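Local coordinates for adenosine monophosphate-protein transferase (Pyrococcus horikoshii, PDB 2D16) that is of unknown function but belongs to the adenosine-specific kinase family and may act on adenosine or its nucleotides, at the interface of chains A and B and the interface of chains B and C. Residues are numbered along the deposited sequence; one frame, centred on the assembly and turned at random. Chains: chain A/B/C, hypothetical protein PH1918.

Contact 1: the interface of chains A and B. Residues chain A 60-63, 67; chain B 160-162.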
ATOM      1  N   THR A  60      -2.790 -42.422  26.094  1.00 22.15           N
ATOM      2  CA  THR A  60      -2.552 -40.997  26.258  1.00 23.12           C
ATOM      3  C   THR A  60      -3.562 -40.263  25.384  1.00 23.42           C
ATOM      4  O   THR A  60      -4.533 -40.863  24.914  1.00 22.48           O
ATOM      5  CB  THR A  60      -1.113 -40.597  25.851  1.00 23.12           C
ATOM      6  OG1 THR A  60      -0.908 -39.204  26.121  1.00 23.78           O
ATOM      7  CG2 THR A  60      -0.874 -40.863  24.374  1.00 24.22           C
ATOM      8  N   GLY A  61      -3.351 -38.976  25.262  1.00 23.13           N
ATOM      9  CA  GLY A  61      -4.257 -38.120  24.520  1.00 24.53           C
ATOM     10  C   GLY A  61      -4.358 -36.801  25.256  1.00 25.21           C
ATOM     11  O   GLY A  61      -3.457 -36.460  26.027  1.00 25.98           O
ATOM     12  N   ASN A  62      -5.437 -36.056  25.033  1.00 24.33           N
ATOM     13  CA  ASN A  62      -5.613 -34.769  25.701  1.00 25.31           C
ATOM     14  C   ASN A  62      -7.040 -34.587  26.214  1.00 25.73           C
ATOM     15  O   ASN A  62      -7.530 -33.461  26.337  1.00 26.05           O
ATOM     16  CB  ASN A  62      -5.248 -33.625  24.752  1.00 24.06           C
ATOM     17  CG  ASN A  62      -6.168 -33.551  23.551  1.00 23.25           C
ATOM     18  OD1 ASN A  62      -7.054 -34.389  23.382  1.00 24.34           O
ATOM     19  ND2 ASN A  62      -5.965 -32.544  22.710  1.00 23.94           N
ATOM     20  N   ASP A  63      -7.696 -35.705  26.507  1.00 26.14           N
ATOM     21  CA  ASP A  63      -9.064 -35.701  27.019  1.00 28.10           C
ATOM     22  C   ASP A  63      -9.258 -36.910  27.932  1.00 28.74           C
ATOM     23  O   ASP A  63      -9.236 -38.055  27.479  1.00 27.10           O
ATOM     24  CB  ASP A  63     -10.076 -35.764  25.874  1.00 28.49           C
ATOM     25  CG  ASP A  63     -11.504 -35.579  26.353  1.00 31.22           C
ATOM     26  OD1 ASP A  63     -11.877 -34.429  26.673  1.00 35.70           O
ATOM     27  OD2 ASP A  63     -12.248 -36.576  26.428  1.00 30.61           O
ATOM     28  N   GLU A  67      -9.784 -40.808  26.714  1.00 25.22           N
ATOM     29  CA  GLU A  67      -8.620 -41.636  27.012  1.00 25.57           C
ATOM     30  C   GLU A  67      -9.079 -42.901  27.738  1.00 25.44           C
ATOM     31  O   GLU A  67      -8.660 -44.009  27.406  1.00 24.00           O
ATOM     32  CB  GLU A  67      -7.621 -40.865  27.877  1.00 26.42           C
ATOM     33  CG  GLU A  67      -6.818 -39.823  27.109  1.00 27.49           C
ATOM     34  CD  GLU A  67      -5.902 -39.015  28.002  1.00 29.73           C
ATOM     35  OE1 GLU A  67      -5.277 -39.609  28.906  1.00 32.65           O
ATOM     36  OE2 GLU A  67      -5.793 -37.790  27.790  1.00 28.95           O
TER
ATOM     37  N   LYS B 160       0.526 -30.861  23.763  1.00 27.96           N
ATOM     38  CA  LYS B 160       0.852 -31.592  24.978  1.00 29.36           C
ATOM     39  C   LYS B 160      -0.075 -32.793  25.139  1.00 28.49           C
ATOM     40  O   LYS B 160      -1.271 -32.710  24.855  1.00 28.74           O
ATOM     41  CB  LYS B 160       0.704 -30.680  26.198  1.00 31.87           C
ATOM     42  CG  LYS B 160       1.152 -31.326  27.501  1.00 35.05           C
ATOM     43  CD  LYS B 160       0.799 -30.468  28.702  1.00 39.12           C
ATOM     44  CE  LYS B 160       1.304 -31.107  29.986  1.00 40.91           C
ATOM     45  NZ  LYS B 160       0.834 -32.516  30.122  1.00 42.47           N
ATOM     46  N   ILE B 161       0.486 -33.907  25.596  1.00 27.97           N
ATOM     47  CA  ILE B 161      -0.291 -35.122  25.809  1.00 27.41           C
ATOM     48  C   ILE B 161      -0.163 -35.555  27.266  1.00 28.76           C
ATOM     49  O   ILE B 161       0.795 -35.183  27.945  1.00 28.37           O
ATOM     50  CB  ILE B 161       0.195 -36.262  24.887  1.00 27.29           C
ATOM     51  CG1 ILE B 161       1.658 -36.597  25.191  1.00 26.96           C
ATOM     52  CG2 ILE B 161       0.040 -35.844  23.430  1.00 26.21           C
ATOM     53  CD1 ILE B 161       2.221 -37.729  24.349  1.00 25.02           C
ATOM     54  N   ASP B 162      -1.130 -36.333  27.743  1.00 29.74           N
ATOM     55  CA  ASP B 162      -1.120 -36.803  29.126  1.00 30.56           C
ATOM     56  C   ASP B 162      -0.210 -38.004  29.330  1.00 30.70           C
ATOM     57  O   ASP B 162      -0.311 -38.973  28.551  1.00 29.81           O
ATOM     58  CB  ASP B 162      -2.539 -37.164  29.575  1.00 33.22           C
ATOM     59  CG  ASP B 162      -3.455 -35.959  29.629  1.00 36.63           C
ATOM     60  OD1 ASP B 162      -3.064 -34.945  30.249  1.00 39.08           O
ATOM     61  OD2 ASP B 162      -4.566 -36.026  29.061  1.00 37.52           O
ATOM     62  OXT ASP B 162       0.583 -37.969  30.292  1.00 30.66           O
TER
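B:Asp162, the C-terminal residue of its chain, docks against A:Thr60, A:Gly61 and A:Glu67. The protein belongs to the adenosine-specific kinase family, and this patch is a tail-to-subunit contact within a two-fold symmetric interface of the deposited assembly, which may or may not form in solution. Its twin is made with the chains exchanged. The tight part surrounds the terminal residue. The hydroxyl OG1 of A:Thr60 donates to the terminal carboxylate oxygen O of B:Asp162 at 2.5 Å. It approaches tilted 23° from the plane of that group. OG1 stands opposite the threonine's own backbone N (chi1 -176°), which turns it toward the tail. The amide N of B:Asp162 donates to the carbonyl O of A:Gly61 at 2.9 Å, a fairly straight bond. Backbone and terminal carboxylate are therefore both held. The side chain also comes very close to a carboxylate of chain A. Its OD2 lies 2.5 Å from OE2 of A:Glu67, which reaches it at the end of an extended chain. The two side chains meet at about a right angle, their carboxylate planes 39° apart. A shared proton would be needed for this to be a bond, and none is seen. A:Asp63 N makes a weak bond to the same OE2. The contact is looser between B:Lys160 and A:Asn62, where the backbone O of B:Lys160 lies 4.1 Å from CB of A:Asn62. A:Asp63 loses no surface to chain B.

Contact 2: the interface of chains B and C. Residues chain B 65, 68-69, 72; chain C 3.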
ATOM      1  N   GLU B  65     -13.159 -11.993  -0.106  1.00 31.90           N
ATOM      2  CA  GLU B  65     -11.990 -11.155   0.119  1.00 31.43           C
ATOM      3  C   GLU B  65     -10.654 -11.878  -0.029  1.00 30.21           C
ATOM      4  O   GLU B  65      -9.716 -11.331  -0.607  1.00 30.39           O
ATOM      5  CB  GLU B  65     -12.070 -10.511   1.504  1.00 34.15           C
ATOM      6  CG  GLU B  65     -11.001  -9.463   1.768  1.00 37.82           C
ATOM      7  CD  GLU B  65     -10.889  -8.443   0.646  1.00 41.21           C
ATOM      8  OE1 GLU B  65     -11.931  -8.052   0.077  1.00 42.96           O
ATOM      9  OE2 GLU B  65      -9.756  -8.020   0.339  1.00 44.27           O
ATOM     10  N   ALA B  68     -10.087 -12.488  -3.758  1.00 26.66           N
ATOM     11  CA  ALA B  68      -9.652 -11.288  -4.461  1.00 25.75           C
ATOM     12  C   ALA B  68      -8.184 -11.000  -4.154  1.00 24.95           C
ATOM     13  O   ALA B  68      -7.416 -10.649  -5.046  1.00 25.56           O
ATOM     14  CB  ALA B  68     -10.524 -10.095  -4.059  1.00 27.45           C
ATOM     15  N   LEU B  69      -7.792 -11.159  -2.892  1.00 23.31           N
ATOM     16  CA  LEU B  69      -6.410 -10.909  -2.501  1.00 24.29           C
ATOM     17  C   LEU B  69      -5.463 -11.973  -3.047  1.00 22.40           C
ATOM     18  O   LEU B  69      -4.347 -11.661  -3.451  1.00 22.57           O
ATOM     19  CB  LEU B  69      -6.282 -10.830  -0.979  1.00 26.10           C
ATOM     20  CG  LEU B  69      -6.819  -9.552  -0.325  1.00 29.21           C
ATOM     21  CD1 LEU B  69      -6.611  -9.628   1.176  1.00 27.69           C
ATOM     22  CD2 LEU B  69      -6.096  -8.338  -0.900  1.00 29.87           C
ATOM     23  N   LYS B  72      -4.958 -11.097  -6.654  1.00 23.83           N
ATOM     24  CA  LYS B  72      -4.141  -9.900  -6.811  1.00 24.76           C
ATOM     25  C   LYS B  72      -2.670 -10.238  -6.612  1.00 23.55           C
ATOM     26  O   LYS B  72      -1.821  -9.835  -7.406  1.00 24.04           O
ATOM     27  CB  LYS B  72      -4.564  -8.830  -5.801  1.00 27.02           C
ATOM     28  CG  LYS B  72      -3.751  -7.549  -5.879  1.00 29.63           C
ATOM     29  CD  LYS B  72      -4.241  -6.537  -4.858  1.00 34.46           C
ATOM     30  CE  LYS B  72      -3.445  -5.242  -4.924  1.00 37.26           C
ATOM     31  NZ  LYS B  72      -3.925  -4.251  -3.911  1.00 38.87           N
TER
ATOM     32  N   ARG C   3      -9.746  -2.513  -8.345  1.00 32.97           N
ATOM     33  CA  ARG C   3     -10.083  -2.381  -6.936  1.00 32.10           C
ATOM     34  C   ARG C   3      -9.822  -0.935  -6.549  1.00 30.53           C
ATOM     35  O   ARG C   3      -8.744  -0.396  -6.811  1.00 29.38           O
ATOM     36  CB  ARG C   3      -9.232  -3.331  -6.080  1.00 33.71           C
ATOM     37  CG  ARG C   3      -9.703  -4.785  -6.117  1.00 38.37           C
ATOM     38  CD  ARG C   3      -8.648  -5.748  -5.571  1.00 40.18           C
ATOM     39  NE  ARG C   3      -8.415  -5.611  -4.133  1.00 42.12           N
ATOM     40  CZ  ARG C   3      -9.263  -6.010  -3.189  1.00 42.07           C
ATOM     41  NH1 ARG C   3     -10.416  -6.574  -3.522  1.00 42.67           N
ATOM     42  NH2 ARG C   3      -8.952  -5.854  -1.909  1.00 41.34           N
TER
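The methyl CB of B:Ala68 meets the guanidinium of C:Arg3 at NH1, 3.6 Å away. B:Leu69 adds its CD2 branch, 3.9 Å from NH2 of the same group, with the two side chains crossing at about a right angle. These two small apolar surfaces form the floor of the site, and the arginine head rests on them. C:Arg3 buries 81 Å² here, far more than any residue facing it. Its chain bends at chi3 (68°), which turns the head toward the helix. At the polar rim, NH2 donates to OE2 of B:Glu65 at 3.2 Å, forming a salt bridge. The glutamate offers the syn lone pair of OE2. The bond is bent, 136° at the hydrogen, and the carboxylate oxygen sits out of the guanidinium plane. B:Glu65 is itself bent at chi2 (49°). On the other flank stands B:Lys72, its chain fully extended. Its NZ lies 4.7 Å from NE of C:Arg3, so the like charges are near each other without contact, and B:Glu65 may offset them in part. An alanine in place of C:Arg3 would probably leave the B:Glu65 carboxylate without its partner across the interface and B:Ala68 uncovered. This pairing of chains may or may not be the biological one. In the fold, the four chain B residues lie along one side of helix 64-77. C:Arg3 begins strand 3-8, near the N-terminus of chain C.

Contact 3: the interface of chains A and B. Residues chain A 30, 33-34, 59-60; chain B 161-162.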
ATOM      1  N   ASP A  30       2.473 -42.544  22.104  1.00 21.85           N
ATOM      2  CA  ASP A  30       2.763 -41.136  22.358  1.00 22.41           C
ATOM      3  C   ASP A  30       3.028 -40.356  21.069  1.00 21.04           C
ATOM      4  O   ASP A  30       2.508 -39.259  20.876  1.00 22.25           O
ATOM      5  CB  ASP A  30       3.997 -40.993  23.259  1.00 23.16           C
ATOM      6  CG  ASP A  30       3.684 -41.166  24.737  1.00 24.45           C
ATOM      7  OD1 ASP A  30       2.544 -41.541  25.090  1.00 23.68           O
ATOM      8  OD2 ASP A  30       4.602 -40.922  25.553  1.00 25.40           O
ATOM      9  N   ALA A  33      -0.017 -39.765  19.003  1.00 21.21           N
ATOM     10  CA  ALA A  33      -0.870 -38.785  19.675  1.00 20.41           C
ATOM     11  C   ALA A  33      -0.382 -37.384  19.301  1.00 21.03           C
ATOM     12  O   ALA A  33      -1.178 -36.501  18.978  1.00 21.02           O
ATOM     13  CB  ALA A  33      -0.811 -38.977  21.200  1.00 19.07           C
ATOM     14  N   ARG A  34       0.934 -37.185  19.343  1.00 20.98           N
ATOM     15  CA  ARG A  34       1.509 -35.893  18.995  1.00 21.75           C
ATOM     16  C   ARG A  34       1.170 -35.553  17.545  1.00 21.56           C
ATOM     17  O   ARG A  34       0.852 -34.408  17.225  1.00 21.19           O
ATOM     18  CB  ARG A  34       3.032 -35.904  19.196  1.00 23.76           C
ATOM     19  CG  ARG A  34       3.471 -35.868  20.663  1.00 28.51           C
ATOM     20  CD  ARG A  34       4.972 -35.589  20.792  1.00 32.36           C
ATOM     21  NE  ARG A  34       5.800 -36.714  20.361  1.00 36.76           N
ATOM     22  CZ  ARG A  34       6.164 -37.723  21.148  1.00 40.39           C
ATOM     23  NH1 ARG A  34       5.776 -37.751  22.419  1.00 40.89           N
ATOM     24  NH2 ARG A  34       6.915 -38.708  20.667  1.00 38.57           N
ATOM     25  N   TYR A  59      -1.818 -45.879  26.857  1.00 22.43           N
ATOM     26  CA  TYR A  59      -2.727 -44.841  26.406  1.00 23.68           C
ATOM     27  C   TYR A  59      -2.268 -43.429  26.741  1.00 23.49           C
ATOM     28  O   TYR A  59      -1.410 -43.217  27.602  1.00 23.40           O
ATOM     29  CB  TYR A  59      -4.118 -45.073  27.002  1.00 25.66           C
ATOM     30  CG  TYR A  59      -4.215 -44.714  28.469  1.00 27.97           C
ATOM     31  CD1 TYR A  59      -4.542 -43.417  28.868  1.00 31.00           C
ATOM     32  CD2 TYR A  59      -3.954 -45.663  29.457  1.00 29.37           C
ATOM     33  CE1 TYR A  59      -4.606 -43.073  30.219  1.00 31.75           C
ATOM     34  CE2 TYR A  59      -4.016 -45.331  30.809  1.00 31.39           C
ATOM     35  CZ  TYR A  59      -4.343 -44.034  31.180  1.00 32.55           C
ATOM     36  OH  TYR A  59      -4.404 -43.698  32.514  1.00 35.02           O
ATOM     37  N   THR A  60      -2.790 -42.422  26.094  1.00 22.15           N
ATOM     38  CA  THR A  60      -2.552 -40.997  26.258  1.00 23.12           C
ATOM     39  C   THR A  60      -3.562 -40.263  25.384  1.00 23.42           C
ATOM     40  O   THR A  60      -4.533 -40.863  24.914  1.00 22.48           O
ATOM     41  CB  THR A  60      -1.113 -40.597  25.851  1.00 23.12           C
ATOM     42  OG1 THR A  60      -0.908 -39.204  26.121  1.00 23.78           O
ATOM     43  CG2 THR A  60      -0.874 -40.863  24.374  1.00 24.22           C
TER
ATOM     44  N   ILE B 161       0.486 -33.907  25.596  1.00 27.97           N
ATOM     45  CA  ILE B 161      -0.291 -35.122  25.809  1.00 27.41           C
ATOM     46  C   ILE B 161      -0.163 -35.555  27.266  1.00 28.76           C
ATOM     47  O   ILE B 161       0.795 -35.183  27.945  1.00 28.37           O
ATOM     48  CB  ILE B 161       0.195 -36.262  24.887  1.00 27.29           C
ATOM     49  CG1 ILE B 161       1.658 -36.597  25.191  1.00 26.96           C
ATOM     50  CG2 ILE B 161       0.040 -35.844  23.430  1.00 26.21           C
ATOM     51  CD1 ILE B 161       2.221 -37.729  24.349  1.00 25.02           C
ATOM     52  N   ASP B 162      -1.130 -36.333  27.743  1.00 29.74           N
ATOM     53  CA  ASP B 162      -1.120 -36.803  29.126  1.00 30.56           C
ATOM     54  C   ASP B 162      -0.210 -38.004  29.330  1.00 30.70           C
ATOM     55  O   ASP B 162      -0.311 -38.973  28.551  1.00 29.81           O
ATOM     56  CB  ASP B 162      -2.539 -37.164  29.575  1.00 33.22           C
ATOM     57  CG  ASP B 162      -3.455 -35.959  29.629  1.00 36.63           C
ATOM     58  OD1 ASP B 162      -3.064 -34.945  30.249  1.00 39.08           O
ATOM     59  OD2 ASP B 162      -4.566 -36.026  29.061  1.00 37.52           O
ATOM     60  OXT ASP B 162       0.583 -37.969  30.292  1.00 30.66           O
TER
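B:Ile161 reaches A:Asp30 and A:Ala33 through a first torsion that places CG1 between its own backbone N and carbonyl carbon (chi1 61°). With chi2 at 179°, the chain stretches out and carries CD1 toward A:Asp30. The same first torsion leaves the CG2 branch facing A:Ala33. CD1 lies 3.8 Å from the carboxylate carbon CG of A:Asp30, and the two side chains cross at about a right angle. CG2 rests 3.9 Å from the methyl CB of A:Ala33. A:Arg34 closes a further flank. Its chain bends at chi3, and NH1 comes within 4.0 Å of CD1. Thus B:Ile161 buries 68 Å², much of it against a methyl, a carboxylate and a guanidinium, by van der Waals contact. A:Thr60 lies beside CB and CG1 of the isoleucine while its hydroxyl holds the tail end. A valine in place of A:Thr60 would probably leave the terminal carboxylate of B:Asp162 without its hydroxyl donor and the tail freer to shift. In the fold, A:Asp30, A:Ala33 and A:Arg34 belong to helix 25-39. A:Thr60 lies near the end of strand 56-61. The chain B tail runs past both elements.

Contact 4: the interface of chains B and C. Residues chain B 3, 5; chain C 53, 55.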
ATOM      1  N   ARG B   3      15.904  -9.219 -14.883  1.00 38.42           N
ATOM      2  CA  ARG B   3      15.310  -8.226 -13.994  1.00 37.19           C
ATOM      3  C   ARG B   3      14.785  -8.926 -12.744  1.00 35.95           C
ATOM      4  O   ARG B   3      14.164  -9.986 -12.833  1.00 33.91           O
ATOM      5  CB  ARG B   3      14.166  -7.513 -14.719  1.00 39.61           C
ATOM      6  CG  ARG B   3      13.258  -6.653 -13.846  1.00 43.69           C
ATOM      7  CD  ARG B   3      12.045  -6.199 -14.654  1.00 46.65           C
ATOM      8  NE  ARG B   3      11.054  -5.469 -13.865  1.00 49.33           N
ATOM      9  CZ  ARG B   3      11.243  -4.257 -13.352  1.00 50.64           C
ATOM     10  NH1 ARG B   3      12.393  -3.625 -13.539  1.00 50.85           N
ATOM     11  NH2 ARG B   3      10.273  -3.668 -12.663  1.00 50.48           N
ATOM     12  N   GLU B   5      12.504  -8.456  -9.191  1.00 32.21           N
ATOM     13  CA  GLU B   5      11.527  -7.681  -8.433  1.00 32.49           C
ATOM     14  C   GLU B   5      11.258  -8.336  -7.083  1.00 32.92           C
ATOM     15  O   GLU B   5      11.370  -9.553  -6.940  1.00 30.83           O
ATOM     16  CB  GLU B   5      10.201  -7.590  -9.199  1.00 33.56           C
ATOM     17  CG  GLU B   5      10.173  -6.591 -10.343  1.00 36.28           C
ATOM     18  CD  GLU B   5       8.901  -6.696 -11.169  1.00 37.06           C
ATOM     19  OE1 GLU B   5       7.817  -6.926 -10.586  1.00 37.08           O
ATOM     20  OE2 GLU B   5       8.979  -6.534 -12.404  1.00 39.03           O
TER
ATOM     21  N   LYS C  53       9.383   2.071 -13.498  1.00 29.34           N
ATOM     22  CA  LYS C  53      10.353   1.016 -13.793  1.00 31.28           C
ATOM     23  C   LYS C  53      10.970   0.330 -12.572  1.00 30.68           C
ATOM     24  O   LYS C  53      10.881  -0.892 -12.436  1.00 30.46           O
ATOM     25  CB  LYS C  53      11.460   1.552 -14.710  1.00 34.11           C
ATOM     26  CG  LYS C  53      10.976   1.955 -16.097  1.00 39.70           C
ATOM     27  CD  LYS C  53      10.395   0.769 -16.854  1.00 42.04           C
ATOM     28  CE  LYS C  53       9.840   1.190 -18.207  1.00 44.59           C
ATOM     29  NZ  LYS C  53       9.256   0.036 -18.950  1.00 44.85           N
ATOM     30  N   GLN C  55      10.026   0.926  -9.523  1.00 27.42           N
ATOM     31  CA  GLN C  55       8.994   0.955  -8.491  1.00 27.12           C
ATOM     32  C   GLN C  55       9.539   1.606  -7.225  1.00 26.60           C
ATOM     33  O   GLN C  55       9.429   1.064  -6.123  1.00 27.00           O
ATOM     34  CB  GLN C  55       8.497  -0.462  -8.203  1.00 27.50           C
ATOM     35  CG  GLN C  55       7.832  -1.104  -9.413  1.00 30.57           C
ATOM     36  CD  GLN C  55       7.378  -2.522  -9.156  1.00 32.01           C
ATOM     37  OE1 GLN C  55       8.100  -3.480  -9.437  1.00 34.03           O
ATOM     38  NE2 GLN C  55       6.172  -2.665  -8.624  1.00 32.54           N
TER
HETATM   39  O   HOH W   1       6.867  -5.717  -8.169  1.00 48.97           O
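C:Gln55 and C:Lys53 bury the most surface here, 37 and 35 Å², and they face B:Arg3 and B:Glu5. The pairing belongs to the deposited assembly and may not persist in solution. C:Lys53 acts through its backbone. Its carbonyl O accepts NH2 of B:Arg3 at 2.9 Å, in line with the C=O and in the guanidinium plane. NH1 adds a weak bond to the same oxygen. B:Arg3 reaches across because its chain is extended from CG to NE, with CG opposite the backbone N (chi1 168°). B:Glu5, of the same chain, steadies its head. NE forms a salt bridge with OE2 of B:Glu5 at 2.8 Å, through the anti lone pair of that oxygen. The bond tilts 20° out of the guanidinium plane. This second-shell grip should limit rotation of the head and keep NH2 aimed at chain C. C:Gln55 meets B:Glu5 indirectly. Its amide oxygen OE1 lies 3.6 Å from OE1 of B:Glu5, and the amide and carboxylate planes are nearly perpendicular. A water joins the two oxygens, 2.9 Å from OE1 of B:Glu5 and 2.9 Å from OE1 of C:Gln55. The two B:Glu5 oxygens thus divide the work, one bound to the arginine and the other to water. In the fold, B:Arg3 and B:Glu5 lie on strand 3-8. C:Lys53 and C:Gln55 occupy the loop between strands 44-51 and 56-61.

Contact 1 and contact 3 are two faces of one docking site. Their C-alpha centres lie about 5 Å apart, and they share A:Thr60, B:Ile161 and B:Asp162. Together they seat the chain B tail on chain A, and the two-fold repeats this with the chain A tail. The C-alpha centres of contact 2 and contact 4 are about 22 Å apart. C:Arg3 serves in contact 2 and B:Arg3 in contact 4, both from strand 3-8. Their C-alpha centres lie about 41 to 52 Å from those of contacts 1 and 3. In the deposited assembly chain B thus joins two interfaces, the B-C one not exactly two-fold.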